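Extracellular serine protease (Aeromonas sobria, PDB 3WQB) cleaves host plasma proteins such as prekallikrein, prothrombin and fibrinogen as a secreted, calcium-binding serine endopeptidase that cuts after paired basic residues, one of them lysine. Local coordinates at residues A[74-79]-A[139-144]; A[173-178]-A[338-343]. The protein carries 1 engineered substitution. All blocks are in the same frame, centred on the assembly; numbering follows the deposited sequence.

Interaction 1 of 2, residues A[74-79]-A[139-144]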
loop_
_atom_site.group_PDB
_atom_site.type_symbol
_atom_site.label_atom_id
_atom_site.label_comp_id
_atom_site.label_asym_id
_atom_site.label_seq_id
_atom_site.Cartn_x
_atom_site.Cartn_y
_atom_site.Cartn_z
ATOM N N VAL A 74 -8.218 -5.056 -15.503
ATOM C CA VAL A 74 -7.270 -4.616 -14.491
ATOM C C VAL A 74 -6.534 -3.363 -14.962
ATOM O O VAL A 74 -5.974 -3.347 -16.065
ATOM C CB VAL A 74 -6.226 -5.719 -14.172
ATOM C CG1 VAL A 74 -5.308 -5.272 -13.046
ATOM C CG2 VAL A 74 -6.898 -7.034 -13.794
ATOM N N ALA A 75 -6.519 -2.324 -14.121
ATOM C CA ALA A 75 -5.722 -1.117 -14.375
ATOM C C ALA A 75 -4.405 -1.193 -13.618
ATOM O O ALA A 75 -4.392 -1.417 -12.406
ATOM C CB ALA A 75 -6.477 0.127 -13.948
ATOM N N VAL A 76 -3.304 -0.978 -14.329
ATOM C CA VAL A 76 -1.986 -0.916 -13.715
ATOM C C VAL A 76 -1.559 0.541 -13.667
ATOM O O VAL A 76 -1.213 1.144 -14.691
ATOM C CB VAL A 76 -0.982 -1.800 -14.479
ATOM C CG1 VAL A 76 0.400 -1.687 -13.888
ATOM C CG2 VAL A 76 -1.445 -3.252 -14.433
ATOM N N VAL A 77 -1.643 1.116 -12.473
ATOM C CA VAL A 77 -1.315 2.519 -12.245
ATOM C C VAL A 77 0.123 2.526 -11.726
ATOM O O VAL A 77 0.395 2.178 -10.585
ATOM C CB VAL A 77 -2.319 3.168 -11.263
ATOM C CG1 VAL A 77 -2.036 4.659 -11.093
ATOM C CG2 VAL A 77 -3.757 2.945 -11.748
ATOM N N ASP A 78 1.059 2.868 -12.598
ATOM C CA ASP A 78 2.460 2.583 -12.308
ATOM C C ASP A 78 3.375 3.485 -13.146
ATOM O O ASP A 78 2.986 4.595 -13.485
ATOM C CB ASP A 78 2.724 1.084 -12.536
ATOM C CG ASP A 78 3.805 0.526 -11.640
ATOM O OD1 ASP A 78 4.990 0.838 -11.874
ATOM O OD2 ASP A 78 3.478 -0.254 -10.715
ATOM N N ASP A 79 4.590 3.033 -13.463
ATOM C CA ASP A 79 5.548 3.888 -14.168
ATOM C C ASP A 79 5.413 3.837 -15.688
ATOM O O ASP A 79 6.096 4.575 -16.396
ATOM C CB ASP A 79 6.984 3.567 -13.729
ATOM C CG ASP A 79 7.487 2.223 -14.250
ATOM O OD1 ASP A 79 6.733 1.500 -14.944
ATOM O OD2 ASP A 79 8.668 1.900 -13.988
ATOM N N ALA A 139 -7.043 -12.057 -18.178
ATOM C CA ALA A 139 -7.449 -10.718 -17.755
ATOM C C ALA A 139 -6.979 -9.679 -18.779
ATOM O O ALA A 139 -6.036 -9.930 -19.544
ATOM C CB ALA A 139 -6.911 -10.412 -16.363
ATOM N N GLN A 140 -7.630 -8.518 -18.784
ATOM C CA GLN A 140 -7.303 -7.443 -19.732
ATOM C C GLN A 140 -6.699 -6.254 -19.006
ATOM O O GLN A 140 -7.201 -5.845 -17.967
ATOM C CB GLN A 140 -8.542 -7.010 -20.515
ATOM C CG GLN A 140 -9.105 -8.091 -21.430
ATOM C CD GLN A 140 -8.696 -7.915 -22.876
ATOM O OE1 GLN A 140 -7.661 -8.419 -23.308
ATOM N NE2 GLN A 140 -9.523 -7.208 -23.641
ATOM N N LEU A 141 -5.636 -5.698 -19.577
ATOM C CA LEU A 141 -4.858 -4.639 -18.924
ATOM C C LEU A 141 -5.013 -3.270 -19.559
ATOM O O LEU A 141 -5.141 -3.143 -20.791
ATOM C CB LEU A 141 -3.368 -4.973 -18.982
ATOM C CG LEU A 141 -2.883 -6.263 -18.342
ATOM C CD1 LEU A 141 -1.499 -6.599 -18.891
ATOM C CD2 LEU A 141 -2.873 -6.094 -16.834
ATOM N N GLN A 142 -4.992 -2.250 -18.704
ATOM C CA GLN A 142 -4.694 -0.884 -19.118
ATOM C C GLN A 142 -3.521 -0.381 -18.293
ATOM O O GLN A 142 -3.336 -0.798 -17.148
ATOM C CB GLN A 142 -5.869 0.046 -18.847
ATOM C CG GLN A 142 -7.078 -0.138 -19.716
ATOM C CD GLN A 142 -8.229 0.696 -19.198
ATOM O OE1 GLN A 142 -8.302 1.005 -17.999
ATOM N NE2 GLN A 142 -9.135 1.074 -20.094
ATOM N N GLY A 143 -2.743 0.535 -18.862
ATOM C CA GLY A 143 -1.638 1.153 -18.125
ATOM C C GLY A 143 -1.774 2.664 -18.047
ATOM O O GLY A 143 -2.180 3.307 -19.018
ATOM N N PHE A 144 -1.429 3.223 -16.890
ATOM C CA PHE A 144 -1.449 4.669 -16.684
ATOM C C PHE A 144 -0.140 4.997 -15.984
ATOM O O PHE A 144 0.081 4.562 -14.854
ATOM C CB PHE A 144 -2.656 5.074 -15.833
ATOM C CG PHE A 144 -3.962 4.673 -16.436
ATOM C CD1 PHE A 144 -4.550 5.450 -17.421
ATOM C CD2 PHE A 144 -4.600 3.506 -16.032
ATOM C CE1 PHE A 144 -5.759 5.075 -18.015
ATOM C CE2 PHE A 144 -5.801 3.130 -16.610
ATOM C CZ PHE A 144 -6.380 3.906 -17.606
#

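Interaction 2 of 2, residues A[173-178]-A[338-343]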
loop_
_atom_site.group_PDB
_atom_site.type_symbol
_atom_site.label_atom_id
_atom_site.label_comp_id
_atom_site.label_asym_id
_atom_site.label_seq_id
_atom_site.Cartn_x
_atom_site.Cartn_y
_atom_site.Cartn_z
ATOM N N VAL A 173 -10.282 -4.241 -11.100
ATOM C CA VAL A 173 -9.122 -4.290 -10.208
ATOM C C VAL A 173 -8.253 -3.081 -10.521
ATOM O O VAL A 173 -7.959 -2.804 -11.684
ATOM C CB VAL A 173 -8.305 -5.601 -10.373
ATOM C CG1 VAL A 173 -7.171 -5.636 -9.376
ATOM C CG2 VAL A 173 -9.194 -6.830 -10.187
ATOM N N PHE A 174 -7.850 -2.359 -9.481
ATOM C CA PHE A 174 -6.873 -1.268 -9.624
ATOM C C PHE A 174 -5.617 -1.640 -8.881
ATOM O O PHE A 174 -5.613 -1.713 -7.651
ATOM C CB PHE A 174 -7.437 0.056 -9.104
ATOM C CG PHE A 174 -8.553 0.593 -9.949
ATOM C CD1 PHE A 174 -9.874 0.245 -9.693
ATOM C CD2 PHE A 174 -8.277 1.437 -11.024
ATOM C CE1 PHE A 174 -10.910 0.736 -10.503
ATOM C CE2 PHE A 174 -9.296 1.924 -11.834
ATOM C CZ PHE A 174 -10.619 1.575 -11.573
ATOM N N ASN A 175 -4.567 -1.918 -9.646
ATOM C CA ASN A 175 -3.289 -2.315 -9.078
ATOM C C ASN A 175 -2.412 -1.114 -8.764
ATOM O O ASN A 175 -2.076 -0.348 -9.662
ATOM C CB ASN A 175 -2.567 -3.252 -10.048
ATOM C CG ASN A 175 -1.315 -3.839 -9.448
ATOM O OD1 ASN A 175 -1.332 -4.972 -8.966
ATOM N ND2 ASN A 175 -0.225 -3.070 -9.454
ATOM N N GLN A 176 -2.072 -0.945 -7.485
ATOM C CA GLN A 176 -1.261 0.188 -7.030
ATOM C C GLN A 176 0.015 -0.296 -6.343
ATOM O O GLN A 176 0.083 -0.405 -5.104
ATOM C CB GLN A 176 -2.046 1.068 -6.075
ATOM C CG GLN A 176 -3.353 1.558 -6.633
ATOM C CD GLN A 176 -4.192 2.117 -5.529
ATOM O OE1 GLN A 176 -4.170 3.328 -5.257
ATOM N NE2 GLN A 176 -4.867 1.223 -4.806
ATOM N N SER A 177 1.017 -0.605 -7.163
ATOM C CA SER A 177 2.308 -1.097 -6.680
ATOM C C SER A 177 3.204 0.062 -6.243
ATOM O O SER A 177 4.376 0.149 -6.647
ATOM C CB SER A 177 2.989 -1.915 -7.773
ATOM O OG SER A 177 2.361 -3.177 -7.923
ATOM N N TYR A 178 2.646 0.953 -5.425
ATOM C CA TYR A 178 3.336 2.171 -5.013
ATOM C C TYR A 178 2.912 2.608 -3.618
ATOM O O TYR A 178 1.952 2.082 -3.061
ATOM C CB TYR A 178 3.124 3.305 -6.039
ATOM C CG TYR A 178 1.678 3.672 -6.292
ATOM C CD1 TYR A 178 0.950 4.439 -5.367
ATOM C CD2 TYR A 178 1.048 3.293 -7.476
ATOM C CE1 TYR A 178 -0.380 4.787 -5.602
ATOM C CE2 TYR A 178 -0.277 3.638 -7.725
ATOM C CZ TYR A 178 -0.982 4.385 -6.785
ATOM O OH TYR A 178 -2.290 4.728 -7.022
ATOM N N ALA A 338 3.934 -8.294 -4.670
ATOM C CA ALA A 338 2.836 -8.837 -3.875
ATOM C C ALA A 338 1.497 -8.271 -4.347
ATOM O O ALA A 338 0.480 -8.972 -4.358
ATOM C CB ALA A 338 3.052 -8.546 -2.415
ATOM N N THR A 339 1.525 -7.006 -4.759
ATOM C CA THR A 339 0.326 -6.315 -5.209
ATOM C C THR A 339 -0.271 -6.969 -6.467
ATOM O O THR A 339 -1.439 -7.362 -6.430
ATOM C CB THR A 339 0.600 -4.791 -5.340
ATOM O OG1 THR A 339 0.967 -4.278 -4.052
ATOM C CG2 THR A 339 -0.629 -4.052 -5.818
ATOM N N PRO A 340 0.520 -7.132 -7.562
ATOM C CA PRO A 340 -0.048 -7.818 -8.738
ATOM C C PRO A 340 -0.320 -9.301 -8.496
ATOM O O PRO A 340 -1.186 -9.868 -9.146
ATOM C CB PRO A 340 1.022 -7.619 -9.826
ATOM C CG PRO A 340 2.291 -7.338 -9.073
ATOM C CD PRO A 340 1.820 -6.520 -7.886
ATOM N N SER A 341 0.410 -9.921 -7.574
ATOM C CA SER A 341 0.065 -11.290 -7.173
ATOM C C SER A 341 -1.364 -11.360 -6.636
ATOM O O SER A 341 -2.110 -12.280 -6.957
ATOM C CB SER A 341 1.072 -11.827 -6.162
ATOM O OG SER A 341 2.349 -11.967 -6.760
ATOM N N THR A 342 -1.731 -10.362 -5.843
ATOM C CA THR A 342 -3.071 -10.248 -5.289
ATOM C C THR A 342 -4.088 -9.807 -6.346
ATOM O O THR A 342 -5.195 -10.339 -6.386
ATOM C CB THR A 342 -3.056 -9.296 -4.079
ATOM O OG1 THR A 342 -2.088 -9.773 -3.133
ATOM C CG2 THR A 342 -4.416 -9.212 -3.409
ATOM N N SER A 343 -3.706 -8.860 -7.208
ATOM C CA SER A 343 -4.562 -8.434 -8.328
ATOM C C SER A 343 -4.921 -9.622 -9.210
ATOM O O SER A 343 -6.074 -9.788 -9.598
ATOM C CB SER A 343 -3.869 -7.343 -9.155
ATOM O OG SER A 343 -3.743 -6.156 -8.389
#

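Interaction 1 of 2, residues A[74-79]-A[139-144]
Strand 74-77 pairs in parallel with strand 140-144, Val-74 facing Leu-141 and Val-77 facing Phe-144, and five backbone hydrogen bonds join them. Val-74 N gives to Gln-140 O at 2.8 Å, and Val-76 N to Gln-142 O. In return Val-74 O takes Gln-142 N and Val-76 O takes Phe-144 N. The fifth bond lies just past the strand end, from Asp-78 N to Phe-144 O at 3.0 Å. It ties down the backbone of Asp-78, the predicted charge-relay aspartate, whose OD1 is hydrogen-bonded to His-115 ND1 and accepts from Asp-79 N.

On one face of the sheet Leu-141 CD2 lies 4.0 Å from Val-76 CG2 and 4.3 Å from Val-74 CB. Val-76 CG1 is anti to the backbone N (chi1 177°); CG2 lies beside that N and is the methyl that meets Leu-141. Val-74 CG2 also meets Ala-139 CB, at 4.2 Å. On the other face Ala-75 CB sits at the edge of the Phe-144 ring, near its plane, 4.1 Å from CE2. Val-77 CG2 approaches CD2 of the ring obliquely.

Helix 115-124 covers the Val-74 and Val-76 face through Ile-123, Val-119 and Ser-120. Helix 155-164 packs on Val-77 and Phe-144 on the other face. Strand 140-144 is outermost in this parallel sheet, and strand 173-179 flanks 73-77 on its other side.

Interaction 2 of 2, residues A[173-178]-A[338-343]
In the subtilisin-like domain, Asn-175 of the strand that follows 140-144 meets Thr-339, Pro-340 and Ser-343 of the helix at whose start the charge-relay serine is expected; that position, Ala-336, is an engineered alanine here. Segments 173-176 and 338-343 run nearly antiparallel, with axes 8.0 Å apart, and the contact is made by side chains of both segments.

Asn-175 carries the contact. Its CG stands anti to the backbone N (chi1 -173°), which puts CG on the helix side. Ser-343 OG donates to Asn-175 OD1 at 2.7 Å, in the carbonyl plane and on a lone pair. The same oxygen lies 3.1 Å from Pro-340 CA and 3.4 Å from Thr-339 CG2. Pro-340 N is also near but has no hydrogen to give. At the other end of the amide, Asn-175 ND2 donates to Ser-177 OG at 3.0 Å, close to the amide plane. Bonds at both ends thus fix the rotation of the buried amide.

Ser-177 OG packs 3.4 Å from Pro-340 CD and 3.5 Å from Thr-339 CB, and it is also hydrogen-bonded to Ala-336 O. Ser-177 is the centre of an inverse gamma turn, closed by a weak bond from Tyr-178 N to Gln-176 O. Val-173 CG1 closes the far end of the contact, 3.6 Å from Ser-343 OG.

Helix 115-124 flanks the contact, with Val-119 against Asn-175 and Ser-177, and Ile-122 and Ile-123 against Pro-340. Strand 211-215 adds Ile-213 against Thr-339 and Ser-343, while Val-258 of strand 255-261 also touches Thr-339.

Interactions 1 and 2 lie in the subtilisin domain, with centres about 10 Å apart. They come in series along the chain: interaction 1 is complete before strand 173-179 begins. Strands 73-77 and 173-179 are neighbours in one parallel sheet, and Ala-75 joins them through probable hydrogen bonds from its N to Val-173 O and from Asn-175 N to its O. Helix 115-124 packs against both contacts. The two meet again near the predicted charge-relay site, where Asp-78 OD2 packs against Ser-177 CB. The sheet places Asp-78 just past the end of strand 73-77, and helices 115-124 and 335-352, which pack on it, bring His-115 and the engineered Ala-336 near.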